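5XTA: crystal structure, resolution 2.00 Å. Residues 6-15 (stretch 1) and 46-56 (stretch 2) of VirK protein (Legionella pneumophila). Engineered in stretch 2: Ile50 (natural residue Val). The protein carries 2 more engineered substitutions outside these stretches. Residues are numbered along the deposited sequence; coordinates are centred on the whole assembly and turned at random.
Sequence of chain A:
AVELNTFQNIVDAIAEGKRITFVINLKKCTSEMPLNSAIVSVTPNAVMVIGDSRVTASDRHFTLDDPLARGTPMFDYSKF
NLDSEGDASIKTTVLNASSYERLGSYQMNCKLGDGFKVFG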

ATOM      1  N   THR A   6      16.697  10.698  16.705  1.00 29.11           N
ATOM      2  CA  THR A   6      16.079  11.455  17.779  1.00 30.30           C
ATOM      3  C   THR A   6      14.620  11.694  17.409  1.00 28.14           C
ATOM      4  O   THR A   6      14.274  11.618  16.248  1.00 25.62           O
ATOM      5  N   PHE A   7      13.799  11.977  18.411  1.00 28.02           N
ATOM      6  CA  PHE A   7      12.416  12.331  18.172  1.00 29.31           C
ATOM      7  C   PHE A   7      12.292  13.510  17.217  1.00 29.33           C
ATOM      8  O   PHE A   7      11.469  13.456  16.316  1.00 28.38           O
ATOM      9  N   GLN A   8      13.128  14.544  17.383  1.00 30.69           N
ATOM     10  CA  GLN A   8      13.148  15.674  16.460  1.00 32.50           C
ATOM     11  C   GLN A   8      13.539  15.276  15.029  1.00 32.02           C
ATOM     12  O   GLN A   8      13.021  15.847  14.073  1.00 32.19           O
ATOM     13  N   ASN A   9      14.464  14.331  14.866  1.00 30.01           N
ATOM     14  CA  ASN A   9      14.827  13.867  13.535  1.00 28.17           C
ATOM     15  C   ASN A   9      13.594  13.286  12.868  1.00 25.43           C
ATOM     16  O   ASN A   9      13.411  13.427  11.683  1.00 25.26           O
ATOM     17  N   ILE A  10      12.780  12.575  13.627  1.00 24.95           N
ATOM     18  CA  ILE A  10      11.637  11.854  13.054  1.00 24.86           C
ATOM     19  C   ILE A  10      10.558  12.839  12.621  1.00 24.57           C
ATOM     20  O   ILE A  10      10.025  12.723  11.535  1.00 24.49           O
ATOM     21  N   VAL A  11      10.226  13.768  13.521  1.00 25.78           N
ATOM     22  CA  VAL A  11       9.302  14.868  13.260  1.00 26.58           C
ATOM     23  C   VAL A  11       9.751  15.649  12.027  1.00 27.16           C
ATOM     24  O   VAL A  11       8.941  15.903  11.141  1.00 25.35           O
ATOM     25  N   ASP A  12      11.045  15.966  11.946  1.00 29.25           N
ATOM     26  CA  ASP A  12      11.586  16.662  10.780  1.00 32.58           C
ATOM     27  C   ASP A  12      11.411  15.858   9.478  1.00 31.74           C
ATOM     28  O   ASP A  12      11.099  16.435   8.422  1.00 30.46           O
ATOM     29  N   ALA A  13      11.627  14.545   9.546  1.00 28.52           N
ATOM     30  CA  ALA A  13      11.492  13.698   8.366  1.00 29.54           C
ATOM     31  C   ALA A  13      10.031  13.658   7.875  1.00 26.63           C
ATOM     32  O   ALA A  13       9.760  13.687   6.676  1.00 25.43           O
ATOM     33  N   ILE A  14       9.104  13.627   8.819  1.00 25.40           N
ATOM     34  CA  ILE A  14       7.689  13.623   8.477  1.00 24.62           C
ATOM     35  C   ILE A  14       7.314  14.947   7.786  1.00 25.72           C
ATOM     36  O   ILE A  14       6.691  14.964   6.703  1.00 25.20           O
ATOM     37  N   ALA A  15       7.760  16.046   8.371  1.00 26.27           N
ATOM     38  CA  ALA A  15       7.444  17.368   7.873  1.00 28.79           C
ATOM     39  C   ALA A  15       8.031  17.600   6.479  1.00 31.61           C
ATOM     40  O   ALA A  15       7.472  18.358   5.704  1.00 31.30           O
ATOM     41  N   ALA A  46       0.839   6.410   5.916  1.00 26.31           N
ATOM     42  CA  ALA A  46       0.395   7.603   6.645  1.00 26.69           C
ATOM     43  C   ALA A  46       0.941   7.625   8.080  1.00 25.48           C
ATOM     44  O   ALA A  46       1.139   6.590   8.710  1.00 26.42           O
ATOM     45  N   VAL A  47       1.222   8.824   8.574  1.00 25.88           N
ATOM     46  CA  VAL A  47       1.832   9.009   9.892  1.00 23.06           C
ATOM     47  C   VAL A  47       1.486  10.441  10.317  1.00 23.45           C
ATOM     48  O   VAL A  47       1.235  11.337   9.457  1.00 22.45           O
HETATM   49  N   MSE A  48       1.464  10.653  11.624  1.00 22.80           N
HETATM   50  CA  MSE A  48       1.040  11.946  12.170  1.00 25.01           C
HETATM   51  C   MSE A  48       1.945  12.349  13.277  1.00 24.31           C
HETATM   52  O   MSE A  48       2.431  11.490  13.997  1.00 22.61           O
ATOM     53  N   VAL A  49       2.137  13.663  13.418  1.00 23.38           N
ATOM     54  CA  VAL A  49       2.782  14.249  14.581  1.00 25.71           C
ATOM     55  C   VAL A  49       1.709  15.042  15.303  1.00 27.15           C
ATOM     56  O   VAL A  49       1.095  15.897  14.697  1.00 27.62           O
ATOM     57  N   ILE A  50       1.450  14.683  16.556  1.00 27.77           N
ATOM     58  CA  ILE A  50       0.428  15.316  17.376  1.00 32.45           C
ATOM     59  C   ILE A  50       1.118  16.287  18.318  1.00 33.47           C
ATOM     60  O   ILE A  50       1.967  15.876  19.123  1.00 30.51           O
ATOM     61  N   GLY A  51       0.740  17.561  18.217  1.00 35.34           N
ATOM     62  CA  GLY A  51       1.377  18.621  19.000  1.00 40.10           C
ATOM     63  C   GLY A  51       2.800  18.598  18.491  1.00 43.76           C
ATOM     64  O   GLY A  51       3.031  18.332  17.309  1.00 52.70           O
ATOM     65  N   ASP A  52       3.761  18.826  19.357  1.00 48.79           N
ATOM     66  CA  ASP A  52       5.131  18.479  19.002  1.00 52.67           C
ATOM     67  C   ASP A  52       5.592  17.363  19.935  1.00 45.91           C
ATOM     68  O   ASP A  52       6.776  17.224  20.200  1.00 45.29           O
ATOM     69  N   SER A  53       4.649  16.546  20.403  1.00 38.60           N
ATOM     70  CA  SER A  53       4.927  15.641  21.507  1.00 36.86           C
ATOM     71  C   SER A  53       4.787  14.143  21.225  1.00 34.38           C
ATOM     72  O   SER A  53       5.280  13.324  22.010  1.00 30.72           O
ATOM     73  N   ARG A  54       4.086  13.781  20.149  1.00 30.08           N
ATOM     74  CA  ARG A  54       3.781  12.384  19.847  1.00 31.79           C
ATOM     75  C   ARG A  54       3.798  12.166  18.349  1.00 27.85           C
ATOM     76  O   ARG A  54       3.329  13.029  17.599  1.00 26.05           O
ATOM     77  N   VAL A  55       4.314  11.003  17.934  1.00 26.16           N
ATOM     78  CA  VAL A  55       4.192  10.505  16.570  1.00 23.46           C
ATOM     79  C   VAL A  55       3.343   9.260  16.600  1.00 24.05           C
ATOM     80  O   VAL A  55       3.593   8.336  17.415  1.00 23.56           O
ATOM     81  N   THR A  56       2.355   9.193  15.696  1.00 22.75           N
ATOM     82  CA  THR A  56       1.487   8.034  15.652  1.00 23.47           C
ATOM     83  C   THR A  56       1.272   7.540  14.255  1.00 21.27           C
ATOM     84  O   THR A  56       1.356   8.286  13.291  1.00 21.89           O
TER

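The helix formed by residues 7-15 lies across a β-hairpin whose strands, 46-50 and 54-56, present alternate side chains to it, and the centre of the contact is entirely apolar. Phe7, Ile10, Val11 and Ile14 direct their CA-to-CB bonds toward the hairpin, as the i, i+3, i+4 and i+7 positions of one helical face must. Val47, Val49 and Val55 point back toward the helix. The axes of the helix and the first strand approach to 9.1 Å, their N-to-C directions at 123°, a separation filled by branched side chains.

Ile14 (chi1 m, chi2 t) places its end among the three valines. Its CD1 methyl lies 3.6 Å from Val49 CG2, 3.9 Å from Val47 CG2 and 4.0 Å from Val55 CG1, so a single terminal carbon touches both strands. Val47 adopts p, whereas Val49 and Val55 are both t. One turn back along the helix, Val11, also t, sits closest to the hairpin backbone, with its CA 6.7 Å from the CA of Val49. Its CG2 packs 3.9 Å from Val49 CG1 and 4.2 Å from Val55 CG2, again bridging the two strands. Ile10 (m, t) makes a lighter contact: its CG2 lies 4.1 Å from Val55 CG2. Val55 thus meets all four inward-pointing residues of the helix.

Toward the hairpin turn, Phe7 extends its buried ring in the t rotamer, with chi2 at 88°. Its CE1 is 3.7 Å from Val55 CG2, which joins the ring to the valine cluster. Beyond this the ring runs against main chain: Phe7 CZ lies 3.6 Å from Ser53 C and 3.7 Å from Arg54 N, and Phe7 CE2 comes within 3.3 Å of Asp52 O. All these neighbours approach the ring obliquely. The CA-to-CB bonds of Ser53 and Arg54 run away from the helix, leaving their backbone to receive the aromatic group.

The outward-facing residues follow from the strand alternation. The CA-to-CB bonds of Met48, modelled as selenomethionine, and Thr56 run away from the helix, and their backbones pair reciprocally, with Met48 N to Thr56 O and Thr56 N to Met48 O both at 2.9 Å. This pairing holds the two strands together beneath the apolar layer. The engineered Ile50 has its side chain out of reach of the helix, but its backbone O accepts from Ser53 N at 3.0 Å in the turn.

The polar edge is formed by Asp52, whose CA-to-CB bond runs sideways while its carboxylate comes nearer the helix. Asp52 OD1 lies 4.0 Å from Val11 CG1, and Asp52 OD2 is 3.8 Å from Gln8 OE1, a contact between two oxygens rather than a hydrogen bond. The Gln8 amide instead bonds along its own helix, NE2 donating to Asp12 OD1 at 2.9 Å. No hydrogen bond joins the two stretches; 432 Å² of surface is buried between them through packing. Farther out, Thr6 caps the helix, its OG1 accepting from Asn9 N at 3.0 Å.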

ATOM      1  CB  THR A   6      16.774  12.814  18.005  1.00 31.77           C
ATOM      2  OG1 THR A   6      16.521  13.683  16.890  1.00 31.52           O
ATOM      3  CG2 THR A   6      18.324  12.653  18.236  1.00 33.99           C
ATOM      4  CB  PHE A   7      11.697  12.589  19.473  1.00 29.16           C
ATOM      5  CG  PHE A   7      10.262  12.975  19.292  1.00 27.67           C
ATOM      6  CD1 PHE A   7       9.262  12.000  19.219  1.00 28.77           C
ATOM      7  CD2 PHE A   7       9.900  14.313  19.193  1.00 28.40           C
ATOM      8  CE1 PHE A   7       7.920  12.370  19.083  1.00 28.66           C
ATOM      9  CE2 PHE A   7       8.567  14.692  19.034  1.00 28.96           C
ATOM     10  CZ  PHE A   7       7.580  13.717  18.971  1.00 28.58           C
ATOM     11  CB  GLN A   8      14.088  16.792  16.950  1.00 37.41           C
ATOM     12  CG  GLN A   8      13.911  18.118  16.208  1.00 39.87           C
ATOM     13  CD  GLN A   8      12.505  18.685  16.379  1.00 42.09           C
ATOM     14  OE1 GLN A   8      11.987  18.760  17.489  1.00 45.42           O
ATOM     15  NE2 GLN A   8      11.864  19.041  15.277  1.00 43.06           N
ATOM     16  CB  ASN A   9      15.913  12.784  13.565  1.00 29.64           C
ATOM     17  CG  ASN A   9      17.314  13.319  13.927  1.00 33.79           C
ATOM     18  OD1 ASN A   9      17.641  14.494  13.717  1.00 38.42           O
ATOM     19  ND2 ASN A   9      18.152  12.446  14.406  1.00 34.10           N
ATOM     20  CB  ILE A  10      11.051  10.838  14.061  1.00 25.46           C
ATOM     21  CG1 ILE A  10      12.066   9.717  14.326  1.00 24.96           C
ATOM     22  CG2 ILE A  10       9.701  10.271  13.582  1.00 24.09           C
ATOM     23  CD1 ILE A  10      11.778   8.884  15.572  1.00 24.68           C
ATOM     24  CB  VAL A  11       9.181  15.749  14.510  1.00 28.32           C
ATOM     25  CG1 VAL A  11       8.540  17.103  14.211  1.00 31.64           C
ATOM     26  CG2 VAL A  11       8.410  14.991  15.585  1.00 26.80           C
ATOM     27  CB  ASP A  12      13.061  17.055  10.981  1.00 37.33           C
ATOM     28  CG  ASP A  12      13.247  18.201  12.008  1.00 42.63           C
ATOM     29  OD1 ASP A  12      12.252  18.825  12.439  1.00 46.15           O
ATOM     30  OD2 ASP A  12      14.399  18.464  12.409  1.00 49.72           O
ATOM     31  CB  ALA A  13      12.013  12.299   8.653  1.00 30.25           C
ATOM     32  CB  ILE A  14       6.818  13.344   9.707  1.00 23.20           C
ATOM     33  CG1 ILE A  14       7.086  11.936  10.214  1.00 22.32           C
ATOM     34  CG2 ILE A  14       5.321  13.521   9.368  1.00 23.23           C
ATOM     35  CD1 ILE A  14       6.615  11.701  11.620  1.00 23.15           C
ATOM     36  CB  ALA A  15       7.913  18.439   8.863  1.00 29.32           C
ATOM     37  CB  ALA A  46      -1.119   7.644   6.690  1.00 27.05           C
ATOM     38  CB  VAL A  47       3.363   8.718   9.847  1.00 23.02           C
ATOM     39  CG1 VAL A  47       4.053   9.648   8.882  1.00 24.55           C
ATOM     40  CG2 VAL A  47       4.023   8.808  11.215  1.00 21.96           C
HETATM   41  CB  MSE A  48      -0.317  11.940  12.832  1.00 28.23           C
HETATM   42  CG  MSE A  48      -1.380  11.220  12.052  1.00 34.79           C
HETATM   43 SE   MSE A  48      -3.168  11.505  12.884  1.00 48.73          SE
HETATM   44  CE  MSE A  48      -3.130  13.406  13.433  1.00 42.78           C
ATOM     45  CB  VAL A  49       3.908  15.188  14.180  1.00 26.50           C
ATOM     46  CG1 VAL A  49       4.626  15.705  15.420  1.00 27.20           C
ATOM     47  CG2 VAL A  49       4.887  14.467  13.248  1.00 25.99           C
ATOM     48  CB  ILE A  50      -0.348  14.333  18.262  1.00 35.17           C
ATOM     49  CG1 ILE A  50      -0.775  13.087  17.503  1.00 36.78           C
ATOM     50  CG2 ILE A  50      -1.564  15.028  18.881  1.00 38.02           C
ATOM     51  CD1 ILE A  50      -1.747  13.373  16.396  1.00 38.27           C
ATOM     52  CB  ASP A  52       6.042  19.716  19.048  1.00 60.02           C
ATOM     53  CG  ASP A  52       7.136  19.668  17.980  1.00 66.93           C
ATOM     54  OD1 ASP A  52       6.804  19.699  16.768  1.00 66.82           O
ATOM     55  OD2 ASP A  52       8.327  19.586  18.346  1.00 74.59           O
ATOM     56  CB  SER A  53       4.027  16.012  22.675  1.00 39.98           C
ATOM     57  OG  SER A  53       2.725  15.471  22.529  1.00 41.65           O
ATOM     58  CB  ARG A  54       2.376  12.016  20.369  1.00 36.34           C
ATOM     59  CG  ARG A  54       2.351  11.342  21.711  1.00 44.62           C
ATOM     60  CD  ARG A  54       0.964  10.818  22.088  1.00 51.06           C
ATOM     61  NE  ARG A  54      -0.172  11.699  21.758  1.00 57.21           N
ATOM     62  CZ  ARG A  54      -1.317  11.337  21.155  1.00 61.44           C
ATOM     63  NH1 ARG A  54      -1.544  10.092  20.735  1.00 63.70           N
ATOM     64  NH2 ARG A  54      -2.270  12.249  20.963  1.00 60.69           N
ATOM     65  CB  VAL A  55       5.561  10.123  15.997  1.00 25.07           C
ATOM     66  CG1 VAL A  55       5.439   9.413  14.651  1.00 25.61           C
ATOM     67  CG2 VAL A  55       6.436  11.348  15.861  1.00 25.16           C
ATOM     68  CB  THR A  56       0.103   8.308  16.277  1.00 26.00           C
ATOM     69  OG1 THR A  56      -0.606   9.251  15.467  1.00 28.13           O
ATOM     70  CG2 THR A  56       0.241   8.876  17.647  1.00 27.80           C
TER